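Local atomic coordinates of L-threonine-O-3-phosphate decarboxylase (Porphyromonas gingivalis, PDB entry 3FKD), a protein that probably binds pyridoxal 5'-phosphate and is thought to act as a decarboxylase of L-threonine O-3-phosphate. Residues Ser90-Tyr102 with Met130-Arg144. Numbering follows the deposited sequence.
Sequences SRSLIAIPSFAEY and MDFCWLCNPNNPDGR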
ATOM      1  N   SER A  90      -9.378  19.807   8.983  1.00 30.29           N
ATOM      2  CA  SER A  90     -10.833  19.738   8.981  1.00 33.29           C
ATOM      3  C   SER A  90     -11.546  19.274  10.264  1.00 33.41           C
ATOM      4  O   SER A  90     -10.938  18.713  11.180  1.00 31.43           O
ATOM      5  CB  SER A  90     -11.330  18.988   7.732  1.00 31.92           C
ATOM      6  OG  SER A  90     -10.903  19.658   6.535  1.00 31.94           O
ATOM      7  N   ARG A  91     -12.842  19.581  10.319  1.00 35.37           N
ATOM      8  CA  ARG A  91     -13.735  19.108  11.372  1.00 34.94           C
ATOM      9  C   ARG A  91     -14.594  17.989  10.815  1.00 31.64           C
ATOM     10  O   ARG A  91     -15.265  18.141   9.793  1.00 30.36           O
ATOM     11  CB  ARG A  91     -14.584  20.259  11.914  1.00 37.18           C
ATOM     12  CG  ARG A  91     -13.696  21.347  12.518  1.00 41.18           C
ATOM     13  CD  ARG A  91     -14.408  22.613  12.940  1.00 46.83           C
ATOM     14  NE  ARG A  91     -13.408  23.505  13.533  1.00 59.29           N
ATOM     15  CZ  ARG A  91     -13.607  24.781  13.869  1.00 61.64           C
ATOM     16  NH1 ARG A  91     -14.800  25.353  13.682  1.00 63.44           N
ATOM     17  NH2 ARG A  91     -12.606  25.477  14.401  1.00 53.90           N
ATOM     18  N   SER A  92     -14.543  16.859  11.506  1.00 31.31           N
ATOM     19  CA  SER A  92     -15.233  15.658  11.077  1.00 31.03           C
ATOM     20  C   SER A  92     -16.248  15.160  12.095  1.00 29.56           C
ATOM     21  O   SER A  92     -15.933  15.012  13.280  1.00 30.19           O
ATOM     22  CB  SER A  92     -14.223  14.551  10.743  1.00 27.01           C
ATOM     23  OG  SER A  92     -13.556  14.884   9.559  1.00 27.93           O
ATOM     24  N   LEU A  93     -17.456  14.923  11.590  1.00 27.94           N
ATOM     25  CA  LEU A  93     -18.538  14.250  12.285  1.00 29.16           C
ATOM     26  C   LEU A  93     -18.476  12.775  11.923  1.00 27.97           C
ATOM     27  O   LEU A  93     -18.594  12.415  10.757  1.00 28.64           O
ATOM     28  CB  LEU A  93     -19.897  14.832  11.835  1.00 31.74           C
ATOM     29  CG  LEU A  93     -21.191  14.429  12.584  1.00 33.67           C
ATOM     30  CD1 LEU A  93     -21.063  14.682  14.086  1.00 32.91           C
ATOM     31  CD2 LEU A  93     -22.425  15.131  12.037  1.00 32.93           C
ATOM     32  N   ILE A  94     -18.285  11.920  12.911  1.00 25.63           N
ATOM     33  CA  ILE A  94     -18.239  10.493  12.662  1.00 24.49           C
ATOM     34  C   ILE A  94     -19.348   9.734  13.449  1.00 26.45           C
ATOM     35  O   ILE A  94     -19.432   9.830  14.665  1.00 27.06           O
ATOM     36  CB  ILE A  94     -16.860   9.946  13.042  1.00 24.42           C
ATOM     37  CG1 ILE A  94     -15.740  10.675  12.264  1.00 25.58           C
ATOM     38  CG2 ILE A  94     -16.809   8.470  12.834  1.00 24.54           C
ATOM     39  CD1 ILE A  94     -14.324  10.281  12.669  1.00 23.40           C
ATOM     40  N   ALA A  95     -20.209   8.998  12.759  1.00 24.40           N
ATOM     41  CA  ALA A  95     -21.164   8.147  13.451  1.00 26.52           C
ATOM     42  C   ALA A  95     -20.453   6.952  14.087  1.00 24.73           C
ATOM     43  O   ALA A  95     -19.530   6.418  13.521  1.00 24.53           O
ATOM     44  CB  ALA A  95     -22.248   7.693  12.514  1.00 25.81           C
ATOM     45  N   ILE A  96     -20.867   6.571  15.286  1.00 24.86           N
ATOM     46  CA  ILE A  96     -20.314   5.416  15.964  1.00 24.63           C
ATOM     47  C   ILE A  96     -21.451   4.509  16.475  1.00 29.98           C
ATOM     48  O   ILE A  96     -22.592   4.955  16.654  1.00 31.21           O
ATOM     49  CB  ILE A  96     -19.444   5.845  17.157  1.00 27.04           C
ATOM     50  CG1 ILE A  96     -20.145   6.950  17.941  1.00 29.84           C
ATOM     51  CG2 ILE A  96     -18.087   6.332  16.699  1.00 27.09           C
ATOM     52  CD1 ILE A  96     -19.666   7.110  19.375  1.00 29.76           C
ATOM     53  N   PRO A  97     -21.166   3.217  16.680  1.00 27.50           N
ATOM     54  CA  PRO A  97     -19.867   2.640  16.329  1.00 24.54           C
ATOM     55  C   PRO A  97     -19.665   2.622  14.811  1.00 24.55           C
ATOM     56  O   PRO A  97     -20.646   2.742  14.046  1.00 23.87           O
ATOM     57  CB  PRO A  97     -19.943   1.213  16.875  1.00 23.97           C
ATOM     58  CG  PRO A  97     -21.386   0.978  17.264  1.00 27.99           C
ATOM     59  CD  PRO A  97     -22.187   2.207  17.004  1.00 25.99           C
ATOM     60  N   SER A  98     -18.407   2.461  14.391  1.00 24.81           N
ATOM     61  CA  SER A  98     -18.026   2.398  12.974  1.00 22.18           C
ATOM     62  C   SER A  98     -16.602   1.876  12.816  1.00 22.77           C
ATOM     63  O   SER A  98     -15.874   1.748  13.785  1.00 23.85           O
ATOM     64  CB  SER A  98     -18.155   3.768  12.325  1.00 21.72           C
ATOM     65  OG  SER A  98     -17.483   4.752  13.103  1.00 21.63           O
ATOM     66  N   PHE A  99     -16.219   1.552  11.586  1.00 22.47           N
ATOM     67  CA  PHE A  99     -14.844   1.154  11.266  1.00 22.90           C
ATOM     68  C   PHE A  99     -13.826   2.130  11.906  1.00 20.76           C
ATOM     69  O   PHE A  99     -13.853   3.314  11.631  1.00 20.29           O
ATOM     70  CB  PHE A  99     -14.691   1.096   9.723  1.00 22.30           C
ATOM     71  CG  PHE A  99     -13.429   0.456   9.249  1.00 20.32           C
ATOM     72  CD1 PHE A  99     -13.038  -0.789   9.724  1.00 22.51           C
ATOM     73  CD2 PHE A  99     -12.656   1.064   8.298  1.00 20.16           C
ATOM     74  CE1 PHE A  99     -11.885  -1.391   9.264  1.00 20.76           C
ATOM     75  CE2 PHE A  99     -11.488   0.473   7.845  1.00 19.95           C
ATOM     76  CZ  PHE A  99     -11.105  -0.741   8.334  1.00 21.51           C
ATOM     77  N   ALA A 100     -12.926   1.619  12.735  1.00 22.34           N
ATOM     78  CA  ALA A 100     -12.080   2.464  13.600  1.00 23.91           C
ATOM     79  C   ALA A 100     -11.147   3.338  12.775  1.00 26.48           C
ATOM     80  O   ALA A 100     -10.528   4.316  13.257  1.00 26.14           O
ATOM     81  CB  ALA A 100     -11.270   1.587  14.572  1.00 24.25           C
ATOM     82  N   GLU A 101     -11.054   2.969  11.504  1.00 24.89           N
ATOM     83  CA  GLU A 101     -10.157   3.632  10.593  1.00 24.18           C
ATOM     84  C   GLU A 101     -10.595   5.021  10.135  1.00 23.70           C
ATOM     85  O   GLU A 101      -9.745   5.808   9.731  1.00 25.27           O
ATOM     86  CB  GLU A 101      -9.836   2.699   9.424  1.00 25.54           C
ATOM     87  CG  GLU A 101      -9.224   1.361   9.902  1.00 25.09           C
ATOM     88  CD  GLU A 101      -7.880   1.547  10.578  1.00 27.23           C
ATOM     89  OE1 GLU A 101      -7.157   2.511  10.225  1.00 25.82           O
ATOM     90  OE2 GLU A 101      -7.553   0.723  11.464  1.00 29.92           O
ATOM     91  N   TYR A 102     -11.885   5.344  10.178  1.00 22.77           N
ATOM     92  CA  TYR A 102     -12.268   6.729   9.924  1.00 23.27           C
ATOM     93  C   TYR A 102     -11.665   7.589  11.023  1.00 24.14           C
ATOM     94  O   TYR A 102     -11.035   8.621  10.748  1.00 23.41           O
ATOM     95  CB  TYR A 102     -13.778   6.960   9.845  1.00 21.56           C
ATOM     96  CG  TYR A 102     -14.558   5.898   9.120  1.00 21.76           C
ATOM     97  CD1 TYR A 102     -14.022   5.232   7.997  1.00 20.18           C
ATOM     98  CD2 TYR A 102     -15.854   5.555   9.550  1.00 20.69           C
ATOM     99  CE1 TYR A 102     -14.765   4.247   7.331  1.00 20.56           C
ATOM    100  CE2 TYR A 102     -16.595   4.579   8.908  1.00 21.41           C
ATOM    101  CZ  TYR A 102     -16.049   3.912   7.792  1.00 21.54           C
ATOM    102  OH  TYR A 102     -16.790   2.937   7.157  1.00 19.50           O
HETATM  103  N   MSE A 130     -19.256  21.454  10.217  1.00 39.09           N
HETATM  104  CA  MSE A 130     -18.716  20.135   9.900  1.00 38.07           C
HETATM  105  C   MSE A 130     -18.184  20.111   8.486  1.00 34.98           C
HETATM  106  O   MSE A 130     -18.939  20.266   7.530  1.00 36.10           O
HETATM  107  CB  MSE A 130     -19.805  19.064  10.004  1.00 35.73           C
HETATM  108  CG  MSE A 130     -20.169  18.673  11.397  1.00 37.24           C
HETATM  109 SE   MSE A 130     -18.641  18.431  12.622  1.00 51.12          SE
HETATM  110  CE  MSE A 130     -19.730  17.841  14.125  1.00 44.58           C
ATOM    111  N   ASP A 131     -16.903  19.887   8.317  1.00 31.80           N
ATOM    112  CA  ASP A 131     -16.420  19.930   6.946  1.00 33.12           C
ATOM    113  C   ASP A 131     -16.635  18.552   6.298  1.00 33.07           C
ATOM    114  O   ASP A 131     -16.891  18.427   5.093  1.00 31.79           O
ATOM    115  CB  ASP A 131     -14.973  20.456   6.884  1.00 33.27           C
ATOM    116  CG  ASP A 131     -14.772  21.742   7.750  1.00 38.01           C
ATOM    117  OD1 ASP A 131     -15.619  22.675   7.679  1.00 38.81           O
ATOM    118  OD2 ASP A 131     -13.782  21.806   8.517  1.00 35.62           O
ATOM    119  N   PHE A 132     -16.585  17.525   7.133  1.00 31.66           N
ATOM    120  CA  PHE A 132     -16.774  16.174   6.681  1.00 28.59           C
ATOM    121  C   PHE A 132     -17.678  15.424   7.614  1.00 29.84           C
ATOM    122  O   PHE A 132     -17.669  15.639   8.826  1.00 27.59           O
ATOM    123  CB  PHE A 132     -15.435  15.452   6.579  1.00 29.28           C
ATOM    124  CG  PHE A 132     -14.532  16.032   5.539  1.00 30.32           C
ATOM    125  CD1 PHE A 132     -14.675  15.682   4.211  1.00 30.12           C
ATOM    126  CD2 PHE A 132     -13.566  16.959   5.886  1.00 29.90           C
ATOM    127  CE1 PHE A 132     -13.854  16.226   3.254  1.00 30.49           C
ATOM    128  CE2 PHE A 132     -12.749  17.522   4.937  1.00 29.20           C
ATOM    129  CZ  PHE A 132     -12.886  17.155   3.621  1.00 32.16           C
ATOM    130  N   CYS A 133     -18.471  14.547   7.002  1.00 29.71           N
ATOM    131  CA  CYS A 133     -19.262  13.571   7.699  1.00 26.72           C
ATOM    132  C   CYS A 133     -18.988  12.182   7.113  1.00 26.58           C
ATOM    133  O   CYS A 133     -19.089  11.976   5.904  1.00 26.68           O
ATOM    134  CB  CYS A 133     -20.743  13.919   7.586  1.00 28.05           C
ATOM    135  SG  CYS A 133     -21.787  12.743   8.413  1.00 29.30           S
ATOM    136  N   TRP A 134     -18.669  11.235   7.988  1.00 25.77           N
ATOM    137  CA  TRP A 134     -18.201   9.917   7.590  1.00 26.62           C
ATOM    138  C   TRP A 134     -19.244   8.811   7.856  1.00 27.02           C
ATOM    139  O   TRP A 134     -19.521   8.440   9.002  1.00 29.10           O
ATOM    140  CB  TRP A 134     -16.878   9.606   8.301  1.00 25.18           C
ATOM    141  CG  TRP A 134     -15.723  10.598   8.013  1.00 27.18           C
ATOM    142  CD1 TRP A 134     -15.655  11.931   8.367  1.00 27.25           C
ATOM    143  CD2 TRP A 134     -14.480  10.309   7.350  1.00 24.11           C
ATOM    144  NE1 TRP A 134     -14.459  12.478   7.946  1.00 24.09           N
ATOM    145  CE2 TRP A 134     -13.712  11.505   7.351  1.00 22.53           C
ATOM    146  CE3 TRP A 134     -13.933   9.150   6.785  1.00 24.24           C
ATOM    147  CZ2 TRP A 134     -12.446  11.580   6.789  1.00 23.68           C
ATOM    148  CZ3 TRP A 134     -12.666   9.221   6.212  1.00 23.74           C
ATOM    149  CH2 TRP A 134     -11.934  10.445   6.224  1.00 24.38           C
ATOM    150  N   LEU A 135     -19.831   8.283   6.796  1.00 26.15           N
ATOM    151  CA  LEU A 135     -20.849   7.254   6.945  1.00 26.09           C
ATOM    152  C   LEU A 135     -20.480   5.983   6.225  1.00 25.31           C
ATOM    153  O   LEU A 135     -19.607   5.952   5.352  1.00 26.14           O
ATOM    154  CB  LEU A 135     -22.193   7.758   6.443  1.00 27.84           C
ATOM    155  CG  LEU A 135     -22.533   9.059   7.163  1.00 29.95           C
ATOM    156  CD1 LEU A 135     -23.599   9.835   6.430  1.00 30.27           C
ATOM    157  CD2 LEU A 135     -22.917   8.773   8.620  1.00 27.92           C
ATOM    158  N   CYS A 136     -21.129   4.911   6.612  1.00 26.16           N
ATOM    159  CA  CYS A 136     -20.919   3.659   5.918  1.00 25.89           C
ATOM    160  C   CYS A 136     -22.265   2.988   5.909  1.00 25.52           C
ATOM    161  O   CYS A 136     -22.922   2.871   6.932  1.00 25.44           O
ATOM    162  CB  CYS A 136     -19.824   2.833   6.603  1.00 23.71           C
ATOM    163  SG  CYS A 136     -19.617   1.161   6.009  1.00 24.18           S
ATOM    164  N   ASN A 137     -22.684   2.579   4.729  1.00 26.75           N
ATOM    165  CA  ASN A 137     -24.036   2.114   4.550  1.00 27.24           C
ATOM    166  C   ASN A 137     -24.051   0.876   3.649  1.00 25.91           C
ATOM    167  O   ASN A 137     -23.670   0.975   2.482  1.00 25.63           O
ATOM    168  CB  ASN A 137     -24.866   3.267   3.956  1.00 28.21           C
ATOM    169  CG  ASN A 137     -26.309   2.893   3.769  1.00 30.26           C
ATOM    170  OD1 ASN A 137     -26.885   2.281   4.636  1.00 34.55           O
ATOM    171  ND2 ASN A 137     -26.892   3.234   2.641  1.00 31.02           N
ATOM    172  N   PRO A 138     -24.465  -0.297   4.190  1.00 25.94           N
ATOM    173  CA  PRO A 138     -24.844  -0.556   5.591  1.00 25.74           C
ATOM    174  C   PRO A 138     -23.617  -0.506   6.480  1.00 24.72           C
ATOM    175  O   PRO A 138     -22.537  -0.858   6.029  1.00 24.03           O
ATOM    176  CB  PRO A 138     -25.387  -1.994   5.551  1.00 23.40           C
ATOM    177  CG  PRO A 138     -24.762  -2.594   4.409  1.00 23.60           C
ATOM    178  CD  PRO A 138     -24.665  -1.498   3.372  1.00 23.50           C
ATOM    179  N   ASN A 139     -23.793  -0.088   7.724  1.00 25.44           N
ATOM    180  CA  ASN A 139     -22.687   0.181   8.640  1.00 24.03           C
ATOM    181  C   ASN A 139     -22.042  -1.048   9.281  1.00 22.04           C
ATOM    182  O   ASN A 139     -22.714  -1.976   9.642  1.00 23.46           O
ATOM    183  CB  ASN A 139     -23.168   1.143   9.731  1.00 23.60           C
ATOM    184  CG  ASN A 139     -22.038   1.667  10.589  1.00 23.95           C
ATOM    185  OD1 ASN A 139     -21.052   2.221  10.086  1.00 24.79           O
ATOM    186  ND2 ASN A 139     -22.174   1.508  11.890  1.00 25.82           N
ATOM    187  N   ASN A 140     -20.722  -1.027   9.395  1.00 22.36           N
ATOM    188  CA  ASN A 140     -19.914  -1.944  10.202  1.00 22.29           C
ATOM    189  C   ASN A 140     -19.746  -1.275  11.577  1.00 21.55           C
ATOM    190  O   ASN A 140     -19.224  -0.194  11.641  1.00 20.48           O
ATOM    191  CB  ASN A 140     -18.549  -2.067   9.480  1.00 21.42           C
ATOM    192  CG  ASN A 140     -17.468  -2.762  10.296  1.00 21.44           C
ATOM    193  OD1 ASN A 140     -17.735  -3.601  11.153  1.00 22.90           O
ATOM    194  ND2 ASN A 140     -16.219  -2.435   9.990  1.00 23.24           N
ATOM    195  N   PRO A 141     -20.170  -1.925  12.685  1.00 24.37           N
ATOM    196  CA  PRO A 141     -20.566  -3.323  12.884  1.00 23.45           C
ATOM    197  C   PRO A 141     -22.078  -3.508  12.991  1.00 23.26           C
ATOM    198  O   PRO A 141     -22.534  -4.635  13.037  1.00 23.32           O
ATOM    199  CB  PRO A 141     -19.942  -3.626  14.256  1.00 22.87           C
ATOM    200  CG  PRO A 141     -19.738  -2.254  14.937  1.00 22.15           C
ATOM    201  CD  PRO A 141     -20.265  -1.220  13.980  1.00 24.33           C
ATOM    202  N   ASP A 142     -22.801  -2.393  13.050  1.00 25.53           N
ATOM    203  CA  ASP A 142     -24.240  -2.263  13.323  1.00 26.34           C
ATOM    204  C   ASP A 142     -25.168  -2.882  12.311  1.00 26.89           C
ATOM    205  O   ASP A 142     -26.244  -3.364  12.646  1.00 23.53           O
ATOM    206  CB  ASP A 142     -24.582  -0.777  13.225  1.00 25.82           C
ATOM    207  CG  ASP A 142     -24.764  -0.182  14.525  1.00 28.48           C
ATOM    208  OD1 ASP A 142     -24.798  -0.989  15.469  1.00 30.58           O
ATOM    209  OD2 ASP A 142     -24.848   1.057  14.622  1.00 30.32           O
ATOM    210  N   GLY A 143     -24.786  -2.718  11.046  1.00 25.71           N
ATOM    211  CA  GLY A 143     -25.656  -3.018   9.927  1.00 24.67           C
ATOM    212  C   GLY A 143     -26.676  -1.919   9.732  1.00 24.88           C
ATOM    213  O   GLY A 143     -27.671  -2.122   9.047  1.00 29.07           O
ATOM    214  N   ARG A 144     -26.463  -0.765  10.344  1.00 24.29           N
ATOM    215  CA  ARG A 144     -27.425   0.317  10.210  1.00 26.12           C
ATOM    216  C   ARG A 144     -27.500   0.697   8.750  1.00 26.89           C
ATOM    217  O   ARG A 144     -26.493   0.814   8.098  1.00 27.64           O
ATOM    218  CB  ARG A 144     -27.026   1.513  11.066  1.00 27.15           C
ATOM    219  CG  ARG A 144     -28.044   2.624  11.086  1.00 31.85           C
ATOM    220  CD  ARG A 144     -27.828   3.688   9.991  1.00 33.99           C
ATOM    221  NE  ARG A 144     -26.416   3.917   9.631  1.00 36.29           N
ATOM    222  CZ  ARG A 144     -25.634   4.876  10.132  1.00 36.21           C
ATOM    223  NH1 ARG A 144     -26.122   5.720  11.043  1.00 39.44           N
ATOM    224  NH2 ARG A 144     -24.363   4.998   9.720  1.00 31.41           N
TER
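Ser90 sets its CB against the edge of the Phe132 ring, close to the ring plane, while its hydroxyl is hydrogen-bonded back to the carbonyl of Phe87. At Arg91 the backbone is gripped from both ends: its N donates to Asp131 OD2 at 3.0 Å, meeting the oxygen from above the carboxylate plane, and its O accepts from both Asp131 N (2.8 Å) and Phe132 N. From there strands 91-96 and 132-136 run parallel, the axes of these strand segments 22° apart, with Leu93 N hydrogen-bonded to Phe132 O and Leu93 O to Trp134 N.

Ser92, Ile94, Phe132 and Trp134 share one face of the sheet. With CG anti to its carbonyl carbon (chi1 -60°), the indole of Trp134 reaches back along the strand, and NE1 comes 3.0 Å from Ser92 OG in a bent hydrogen bond, although the placement of that hydroxyl is less certain. On the opposite face the side chain of Leu93 crosses that of selenomethionine Met130 at about a right angle, CD1 against CE.

At Ala95, whose CB meets Leu135 CD2, the strands already part. Pro97, preceded by a cis peptide, lays CB against Pro141 CD, and its O receives Asn139 ND2 at 2.9 Å, the acceptor lying near the amide plane. Ser98 OG turns back to Ala95 O (2.7 Å), tying the turn to the strand end. Asn140 ND2 nears Phe99 CD1, ring and amide planes 36° apart; the Phe99 side chain also packs on Trp226 of the second subunit. Tyr102 and Trp134 slide past each other in opposite directions, and Tyr102 OH, beside Cys136 CB, is hydrogen-bonded to Asp166 OD2. The two strands are neighbours in a seven-stranded sheet where 207-210 alone runs antiparallel, as in the large domain of fold-type I enzymes; the Asn137-Gly143 loop (NPNNPDG), resembling the family's NPxNPTG motif, probably lines the pyridoxal phosphate site with Tyr102 and Asp166, as in relatives.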